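Long-range contacts in Lmo2349 protein (Listeria monocytogenes, PDB 4GVO), which probably binds cystine or a related amino acid outside the cell and delivers it to an ABC importer: residues 34-38 with 93-97; 226-230 with 239-243; 113-118 with 140-144. One frame throughout, in Å; residues are numbered along the deposited sequence.

How the contacts relate
Along the chain, contact 1 comes first. It joins the start of helix 34-44 to the residues leading into strand 95-104 and closes a loop of 54 residues. Contact 3 follows, where the turn before strand 120-123 meets the turn after helix 128-139, closing a loop of 21 residues. Contact 2 is last and folds the C-terminal tail back over helix 225-234. The three loops follow in series; none nests in or crosses another. Contacts 1 and 2 touch, with Lys240 NZ probably hydrogen-bonded to Asn96 OD1. Contact 3 stands apart, its centre about 37 Å from that of contact 2, on the opposite side of the chain's centre.

Contact 1. Residues 34-38 with 93-97; sequences YDVEL and AYNNF. With HIS (histidine), chain E.
The ring of Tyr94 has Leu38 CD2 over one face and Tyr34 and Asp35 at its edge. Leu38 CD2 makes a CH-pi contact, 3.8 Å from the Tyr94 ring centroid and offset toward the rim on the CG and CD2 side. Tyr34 CE2 lies in the ring plane, 3.7 Å from Tyr94 CD2. The Tyr34 ring in turn has the carbonyl oxygen of Tyr94 at its own edge. The two tyrosine side chains run past each other in opposite directions, and each hydroxyl donates a bond across the contact. Tyr34 OH gives a hydrogen bond of 2.7 Å to Tyr94 O, with a C=O...donor angle of 161°. Tyr94 OH gives one of 2.6 Å to Asp35 OD2. It meets that oxygen from above the carboxylate plane, which is turned 68° from the ring. In Tyr94, CG sits between the backbone N and the carbonyl carbon (chi1 69°), which swings the ring toward helix 34-44. Asp35 OD1 is bonded to Gln76 NE2, and Gln76 OE1 accepts from Asn95 ND2. Gln76 belongs to the ligand pocket and is thus tied to both segments. Phe97 also lines that pocket: the amino N of the bound histidine lies over the centre of its ring, 3.6 Å above the plane. The contact is buried where helix 34-44 meets the start of strand 95-104. Tyr94 stacks on Phe200 of strand 191-202, helix 207-222 packs on Leu38, and helix 225-234 covers Tyr34 and Leu38.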
loop_
_atom_site.group_PDB
_atom_site.type_symbol
_atom_site.label_atom_id
_atom_site.label_comp_id
_atom_site.label_asym_id
_atom_site.label_seq_id
_atom_site.Cartn_x
_atom_site.Cartn_y
_atom_site.Cartn_z
ATOM N N TYR A 34 -1.308 -8.539 6.966
ATOM C CA TYR A 34 -0.600 -9.257 5.906
ATOM C C TYR A 34 0.902 -8.955 5.862
ATOM O O TYR A 34 1.706 -9.841 5.846
ATOM C CB TYR A 34 -1.236 -8.844 4.572
ATOM C CG TYR A 34 -0.758 -9.601 3.355
ATOM C CD1 TYR A 34 -0.828 -10.990 3.267
ATOM C CD2 TYR A 34 -0.241 -8.924 2.278
ATOM C CE1 TYR A 34 -0.391 -11.634 2.145
ATOM C CE2 TYR A 34 0.170 -9.589 1.115
ATOM C CZ TYR A 34 0.106 -10.941 1.057
ATOM O OH TYR A 34 0.516 -11.668 -0.060
ATOM N N ASP A 35 1.285 -7.684 5.808
ATOM C CA ASP A 35 2.688 -7.342 5.615
ATOM C C ASP A 35 3.501 -7.728 6.841
ATOM O O ASP A 35 4.636 -8.230 6.714
ATOM C CB ASP A 35 2.854 -5.870 5.304
ATOM C CG ASP A 35 2.502 -5.504 3.870
ATOM O OD1 ASP A 35 1.423 -5.937 3.397
ATOM O OD2 ASP A 35 3.272 -4.699 3.244
ATOM N N VAL A 36 2.940 -7.471 8.012
ATOM C CA VAL A 36 3.601 -7.807 9.265
ATOM C C VAL A 36 3.800 -9.299 9.397
ATOM O O VAL A 36 4.925 -9.759 9.696
ATOM C CB VAL A 36 2.833 -7.218 10.431
ATOM C CG1 VAL A 36 3.395 -7.712 11.787
ATOM C CG2 VAL A 36 2.823 -5.697 10.310
ATOM N N GLU A 37 2.737 -10.069 9.149
ATOM C CA GLU A 37 2.831 -11.510 9.248
ATOM C C GLU A 37 3.751 -12.103 8.182
ATOM O O GLU A 37 4.479 -13.070 8.450
ATOM C CB GLU A 37 1.448 -12.150 9.248
ATOM C CG GLU A 37 0.626 -11.705 10.463
ATOM C CD GLU A 37 1.190 -12.056 11.831
ATOM O OE1 GLU A 37 1.986 -13.017 11.949
ATOM O OE2 GLU A 37 0.797 -11.398 12.823
ATOM N N LEU A 38 3.773 -11.512 6.983
ATOM C CA LEU A 38 4.723 -11.973 5.963
ATOM C C LEU A 38 6.165 -11.763 6.428
ATOM O O LEU A 38 6.989 -12.634 6.275
ATOM C CB LEU A 38 4.475 -11.305 4.605
ATOM C CG LEU A 38 5.388 -11.753 3.474
ATOM C CD1 LEU A 38 5.299 -13.251 3.231
ATOM C CD2 LEU A 38 5.011 -10.953 2.248
ATOM N N ALA A 93 7.554 -10.190 -5.973
ATOM C CA ALA A 93 6.397 -9.411 -5.529
ATOM C C ALA A 93 5.571 -10.219 -4.545
ATOM O O ALA A 93 5.558 -11.484 -4.571
ATOM C CB ALA A 93 5.527 -9.074 -6.748
ATOM N N TYR A 94 4.864 -9.524 -3.662
ATOM C CA TYR A 94 3.957 -10.189 -2.765
ATOM C C TYR A 94 2.512 -9.673 -2.765
ATOM O O TYR A 94 1.685 -10.114 -1.959
ATOM C CB TYR A 94 4.536 -10.275 -1.361
ATOM C CG TYR A 94 4.675 -8.978 -0.576
ATOM C CD1 TYR A 94 5.841 -8.216 -0.639
ATOM C CD2 TYR A 94 3.645 -8.511 0.242
ATOM C CE1 TYR A 94 5.995 -7.067 0.107
ATOM C CE2 TYR A 94 3.793 -7.389 1.020
ATOM C CZ TYR A 94 4.983 -6.664 0.970
ATOM O OH TYR A 94 5.193 -5.536 1.708
ATOM N N ASN A 95 2.183 -8.804 -3.707
ATOM C CA ASN A 95 0.787 -8.417 -3.956
ATOM C C ASN A 95 0.738 -7.685 -5.312
ATOM O O ASN A 95 1.796 -7.304 -5.838
ATOM C CB ASN A 95 0.192 -7.516 -2.851
ATOM C CG ASN A 95 -1.305 -7.583 -2.802
ATOM O OD1 ASN A 95 -1.920 -8.417 -3.502
ATOM N ND2 ASN A 95 -1.906 -6.730 -2.009
ATOM N N ASN A 96 -0.468 -7.479 -5.802
ATOM C CA ASN A 96 -0.788 -6.552 -6.894
ATOM C C ASN A 96 -1.556 -5.359 -6.286
ATOM O O ASN A 96 -2.376 -5.563 -5.416
ATOM C CB ASN A 96 -1.823 -7.182 -7.869
ATOM C CG ASN A 96 -1.318 -8.380 -8.566
ATOM O OD1 ASN A 96 -1.914 -9.450 -8.467
ATOM N ND2 ASN A 96 -0.205 -8.242 -9.222
ATOM N N PHE A 97 -1.350 -4.141 -6.781
ATOM C CA PHE A 97 -2.019 -2.977 -6.224
ATOM C C PHE A 97 -2.548 -2.111 -7.401
ATOM O O PHE A 97 -2.168 -0.946 -7.557
ATOM C CB PHE A 97 -1.062 -2.218 -5.310
ATOM C CG PHE A 97 -1.709 -1.479 -4.180
ATOM C CD1 PHE A 97 -2.368 -0.266 -4.368
ATOM C CD2 PHE A 97 -1.654 -1.999 -2.889
ATOM C CE1 PHE A 97 -2.943 0.408 -3.290
ATOM C CE2 PHE A 97 -2.257 -1.355 -1.841
ATOM C CZ PHE A 97 -2.886 -0.138 -2.040
HETATM N N HIS E . 0.559 1.155 -2.137
HETATM C CA HIS E . 0.942 2.495 -1.593
HETATM C C HIS E . 2.198 3.031 -2.194
HETATM O O HIS E . 2.904 2.271 -2.874
HETATM C CB HIS E . 1.090 2.424 -0.084
HETATM C CG HIS E . -0.212 2.628 0.630
HETATM N ND1 HIS E . -1.234 1.773 0.477
HETATM C CD2 HIS E . -0.682 3.668 1.467
HETATM C CE1 HIS E . -2.295 2.232 1.187
HETATM N NE2 HIS E . -1.932 3.368 1.802
HETATM O OXT HIS E . 2.504 4.232 -2.014
#

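Contact 2. Residues 226-230 with 239-243; sequences LKKLS and SKEQY
Ser239 OG is the polar centre between the helix and the tail. Lys227 NZ donates to it at 2.8 Å, and Ser230 OG lies 2.8 Å from Ser239 OG. The lysine chain bends at chi2 (68°) and again at chi4, which brings its amine round to the serine. The same amine forms a salt bridge with Glu231, one helical turn further on. With chi1 at 170°, Ser239 OG points away from its own backbone N and in between Lys227 and Ser230. Within the tail, Lys240 N donates to Tyr243 OH at 3.2 Å, and this hydroxyl is also hydrogen-bonded to Tyr238 O. The terminal carboxylate oxygen Tyr243 O accepts a hydrogen bond from Lys197 NZ.

Ser239, Lys240 and Tyr243 belong to the C-terminal tail, which turns back after helix 225-234 and runs over the side of that helix. The tail has no regular helix or strand of its own. Lys240 O makes a CA-H...O contact with Lys227 CA at 3.4 Å. Water bridges the backbones as well, accepting from Lys227 N and donating to Glu241 O.

Apolar contact is made by Leu226 and Tyr243. Leu226 CD2 lies at the edge of the Tyr243 ring, near its plane, 3.8 Å from Tyr243 CD2. Ser230 CB approaches the hydroxyl end of the same ring, while Lys240 CB lies over one face, offset toward the rim. Leu226 also packs on Tyr34 and Leu38 of helix 34-44.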
loop_
_atom_site.group_PDB
_atom_site.type_symbol
_atom_site.label_atom_id
_atom_site.label_comp_id
_atom_site.label_asym_id
_atom_site.label_seq_id
_atom_site.Cartn_x
_atom_site.Cartn_y
_atom_site.Cartn_z
ATOM N N LEU A 226 2.101 -18.310 0.954
ATOM C CA LEU A 226 1.602 -17.009 0.526
ATOM C C LEU A 226 0.152 -17.081 0.140
ATOM O O LEU A 226 -0.600 -16.137 0.395
ATOM C CB LEU A 226 2.440 -16.390 -0.585
ATOM C CG LEU A 226 2.292 -14.859 -0.722
ATOM C CD1 LEU A 226 2.941 -14.156 0.461
ATOM C CD2 LEU A 226 2.911 -14.386 -2.029
ATOM N N LYS A 227 -0.243 -18.186 -0.498
ATOM C CA LYS A 227 -1.673 -18.386 -0.784
ATOM C C LYS A 227 -2.542 -18.315 0.477
ATOM O O LYS A 227 -3.567 -17.629 0.522
ATOM C CB LYS A 227 -1.894 -19.703 -1.523
ATOM C CG LYS A 227 -3.348 -20.076 -1.723
ATOM C CD LYS A 227 -4.012 -19.128 -2.681
ATOM C CE LYS A 227 -5.571 -19.296 -2.766
ATOM N NZ LYS A 227 -6.298 -18.955 -1.503
ATOM N N LYS A 228 -2.111 -19.012 1.506
ATOM C CA LYS A 228 -2.840 -19.033 2.770
ATOM C C LYS A 228 -2.871 -17.647 3.463
ATOM O O LYS A 228 -3.909 -17.198 3.952
ATOM C CB LYS A 228 -2.274 -20.105 3.707
ATOM C CG LYS A 228 -2.578 -21.539 3.261
ATOM C CD LYS A 228 -1.845 -22.584 4.090
ATOM C CE LYS A 228 -2.282 -23.993 3.731
ATOM N NZ LYS A 228 -3.538 -24.377 4.456
ATOM N N LEU A 229 -1.733 -16.975 3.471
ATOM C CA LEU A 229 -1.623 -15.662 4.123
ATOM C C LEU A 229 -2.493 -14.652 3.393
ATOM O O LEU A 229 -3.189 -13.866 4.010
ATOM C CB LEU A 229 -0.183 -15.122 4.136
ATOM C CG LEU A 229 0.809 -15.588 5.194
ATOM C CD1 LEU A 229 2.206 -15.123 4.847
ATOM C CD2 LEU A 229 0.343 -15.098 6.560
ATOM N N SER A 230 -2.427 -14.657 2.056
ATOM C CA SER A 230 -3.229 -13.718 1.297
ATOM C C SER A 230 -4.720 -14.009 1.424
ATOM O O SER A 230 -5.505 -13.104 1.510
ATOM C CB SER A 230 -2.796 -13.671 -0.166
ATOM O OG SER A 230 -2.967 -14.927 -0.815
ATOM N N SER A 239 -6.578 -13.401 -3.324
ATOM C CA SER A 239 -5.566 -14.328 -2.887
ATOM C C SER A 239 -5.072 -15.146 -4.095
ATOM O O SER A 239 -5.866 -15.761 -4.829
ATOM C CB SER A 239 -6.175 -15.253 -1.847
ATOM O OG SER A 239 -5.317 -16.304 -1.546
ATOM N N LYS A 240 -3.752 -15.209 -4.235
ATOM C CA LYS A 240 -3.073 -15.936 -5.306
ATOM C C LYS A 240 -1.892 -16.751 -4.747
ATOM O O LYS A 240 -1.416 -16.514 -3.609
ATOM C CB LYS A 240 -2.495 -14.976 -6.341
ATOM C CG LYS A 240 -3.487 -14.012 -6.930
ATOM C CD LYS A 240 -2.755 -13.216 -8.027
ATOM C CE LYS A 240 -3.559 -12.089 -8.636
ATOM N NZ LYS A 240 -2.811 -11.462 -9.792
ATOM N N GLU A 241 -1.458 -17.762 -5.513
ATOM C CA GLU A 241 -0.287 -18.526 -5.152
ATOM C C GLU A 241 0.988 -17.667 -5.205
ATOM O O GLU A 241 1.914 -17.848 -4.389
ATOM C CB GLU A 241 -0.200 -19.770 -6.034
ATOM C CG GLU A 241 -1.449 -20.646 -6.018
ATOM C CD GLU A 241 -1.351 -21.905 -6.892
ATOM O OE1 GLU A 241 -0.505 -21.961 -7.816
ATOM O OE2 GLU A 241 -2.159 -22.839 -6.666
ATOM N N GLN A 242 1.018 -16.714 -6.145
ATOM C CA GLN A 242 2.167 -15.845 -6.326
ATOM C C GLN A 242 1.630 -14.621 -7.057
ATOM O O GLN A 242 0.526 -14.643 -7.604
ATOM C CB GLN A 242 3.266 -16.474 -7.172
ATOM C CG GLN A 242 2.803 -16.797 -8.576
ATOM C CD GLN A 242 3.892 -17.400 -9.407
ATOM O OE1 GLN A 242 4.500 -18.382 -9.026
ATOM N NE2 GLN A 242 4.118 -16.815 -10.575
ATOM N N TYR A 243 2.416 -13.556 -7.094
ATOM C CA TYR A 243 1.967 -12.282 -7.657
ATOM C C TYR A 243 2.919 -11.832 -8.731
ATOM O O TYR A 243 2.420 -11.152 -9.623
ATOM C CB TYR A 243 1.852 -11.236 -6.545
ATOM C CG TYR A 243 0.704 -11.554 -5.585
ATOM C CD1 TYR A 243 -0.584 -11.101 -5.841
ATOM C CD2 TYR A 243 0.874 -12.360 -4.464
ATOM C CE1 TYR A 243 -1.640 -11.428 -5.038
ATOM C CE2 TYR A 243 -0.193 -12.672 -3.631
ATOM C CZ TYR A 243 -1.460 -12.208 -3.936
ATOM O OH TYR A 243 -2.538 -12.516 -3.138
ATOM O OXT TYR A 243 4.165 -12.055 -8.707
HETATM O O HOH W 1 1.768 -19.626 -2.215
#

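Contact 3. Residues 113-118 with 140-144; sequences TKDLAG and QGNNF
A Schellman motif ends helix 128-139, with Gly141 at positive phi as its C-prime residue, and the turn that follows packs against the 3-10 segment 113-116. Gln140, the first residue past the helix, is the main polar link. The Gln140 and Thr113 side chains cross at about a right angle, and the Gln140 carboxamide uses both its oxygen and its nitrogen. Thr113 OG1 donates to Gln140 OE1 at 2.7 Å. Gln140 NE2 donates to Thr113 O at 3.1 Å, from above the carbonyl plane. Leu116 N reaches Thr113 O from the opposite face, so two donors hold this oxygen. The second bond of Gln140 NE2 goes to Asn143 OD1, on a lone pair in the carbonyl plane. Both acceptors lie close to the amide plane of Gln140, which fixes the rotation of that group. A water also links Gln140 OE1 to Lys114 NZ.

Next to this, Gly118 N gives a backbone hydrogen bond of 2.8 Å to Asn143 O. Ala117 CB rests 3.6 Å from Asn143 ND2. On the buried side, Leu116 CD1 sits over the centre of the Phe144 ring, 3.9 Å from its centroid, in a CH-pi contact. Leu116 CB lies over the same ring, 3.8 Å from Phe144 CD2. A chi1 of 63° in Phe144 turns its ring to Leu116. Val121 packs on both side chains. The two turns lead into strands 120-123 and 145-148, which pair in parallel and are joined by helix 128-139, a beta-alpha-beta crossover.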
loop_
_atom_site.group_PDB
_atom_site.type_symbol
_atom_site.label_atom_id
_atom_site.label_comp_id
_atom_site.label_asym_id
_atom_site.label_seq_id
_atom_site.Cartn_x
_atom_site.Cartn_y
_atom_site.Cartn_z
ATOM N N THR A 113 -10.696 10.154 -15.841
ATOM C CA THR A 113 -10.090 11.273 -15.134
ATOM C C THR A 113 -10.492 12.618 -15.731
ATOM O O THR A 113 -10.419 13.643 -15.064
ATOM C CB THR A 113 -8.580 11.184 -15.038
ATOM O OG1 THR A 113 -8.066 11.102 -16.354
ATOM C CG2 THR A 113 -8.151 9.916 -14.262
ATOM N N LYS A 114 -10.888 12.636 -16.996
ATOM C CA LYS A 114 -11.369 13.890 -17.598
ATOM C C LYS A 114 -12.626 14.390 -16.853
ATOM O O LYS A 114 -12.853 15.600 -16.777
ATOM C CB LYS A 114 -11.658 13.721 -19.096
ATOM C CG LYS A 114 -10.439 13.386 -19.944
ATOM C CD LYS A 114 -10.798 13.119 -21.405
ATOM C CE LYS A 114 -9.604 12.562 -22.112
ATOM N NZ LYS A 114 -8.479 13.531 -22.011
ATOM N N ASP A 115 -13.395 13.480 -16.245
ATOM C CA ASP A 115 -14.590 13.829 -15.506
ATOM C C ASP A 115 -14.297 14.483 -14.166
ATOM O O ASP A 115 -15.221 14.888 -13.470
ATOM C CB ASP A 115 -15.492 12.616 -15.300
ATOM C CG ASP A 115 -15.879 11.875 -16.593
ATOM O OD1 ASP A 115 -15.879 12.457 -17.699
ATOM O OD2 ASP A 115 -16.193 10.641 -16.486
ATOM N N LEU A 116 -13.032 14.574 -13.782
ATOM C CA LEU A 116 -12.634 15.286 -12.591
ATOM C C LEU A 116 -12.486 16.783 -12.767
ATOM O O LEU A 116 -12.224 17.461 -11.791
ATOM C CB LEU A 116 -11.283 14.737 -12.071
ATOM C CG LEU A 116 -11.270 13.247 -11.711
ATOM C CD1 LEU A 116 -9.825 12.848 -11.397
ATOM C CD2 LEU A 116 -12.156 13.007 -10.508
ATOM N N ALA A 117 -12.712 17.312 -13.969
ATOM C CA ALA A 117 -12.531 18.728 -14.183
ATOM C C ALA A 117 -13.368 19.525 -13.187
ATOM O O ALA A 117 -14.592 19.285 -13.051
ATOM C CB ALA A 117 -12.896 19.098 -15.609
ATOM N N GLY A 118 -12.726 20.461 -12.477
ATOM C CA GLY A 118 -13.405 21.306 -11.489
ATOM C C GLY A 118 -13.725 20.656 -10.158
ATOM O O GLY A 118 -14.395 21.257 -9.351
ATOM N N GLN A 140 -3.744 17.076 -17.896
ATOM C CA GLN A 140 -5.024 17.712 -18.119
ATOM C C GLN A 140 -4.989 19.235 -17.914
ATOM O O GLN A 140 -6.038 19.880 -17.821
ATOM C CB GLN A 140 -6.100 17.051 -17.241
ATOM C CG GLN A 140 -6.331 15.606 -17.651
ATOM C CD GLN A 140 -7.454 14.855 -16.941
ATOM O OE1 GLN A 140 -7.681 13.671 -17.256
ATOM N NE2 GLN A 140 -8.123 15.490 -15.973
ATOM N N GLY A 141 -3.805 19.820 -17.796
ATOM C CA GLY A 141 -3.723 21.276 -17.633
ATOM C C GLY A 141 -4.094 21.786 -16.257
ATOM O O GLY A 141 -4.569 22.908 -16.138
ATOM N N ASN A 142 -3.891 20.955 -15.236
ATOM C CA ASN A 142 -4.181 21.344 -13.865
ATOM C C ASN A 142 -5.660 21.660 -13.687
ATOM O O ASN A 142 -6.021 22.657 -13.058
ATOM C CB ASN A 142 -3.364 22.574 -13.437
ATOM C CG ASN A 142 -3.340 22.766 -11.919
ATOM O OD1 ASN A 142 -3.147 21.817 -11.202
ATOM N ND2 ASN A 142 -3.479 24.010 -11.440
ATOM N N ASN A 143 -6.510 20.785 -14.211
ATOM C CA ASN A 143 -7.932 21.069 -14.225
ATOM C C ASN A 143 -8.720 20.507 -13.036
ATOM O O ASN A 143 -9.937 20.683 -13.003
ATOM C CB ASN A 143 -8.590 20.714 -15.581
ATOM C CG ASN A 143 -8.760 19.237 -15.802
ATOM O OD1 ASN A 143 -8.132 18.434 -15.140
ATOM N ND2 ASN A 143 -9.561 18.876 -16.826
ATOM N N PHE A 144 -8.053 19.825 -12.101
ATOM C CA PHE A 144 -8.656 19.422 -10.871
ATOM C C PHE A 144 -7.757 19.753 -9.696
ATOM O O PHE A 144 -6.635 20.206 -9.879
ATOM C CB PHE A 144 -9.187 17.974 -10.879
ATOM C CG PHE A 144 -8.168 16.899 -11.075
ATOM C CD1 PHE A 144 -7.615 16.276 -9.996
ATOM C CD2 PHE A 144 -7.851 16.435 -12.352
ATOM C CE1 PHE A 144 -6.734 15.239 -10.138
ATOM C CE2 PHE A 144 -6.953 15.385 -12.509
ATOM C CZ PHE A 144 -6.385 14.794 -11.391
HETATM O O HOH W 2 -6.777 12.582 -19.636
#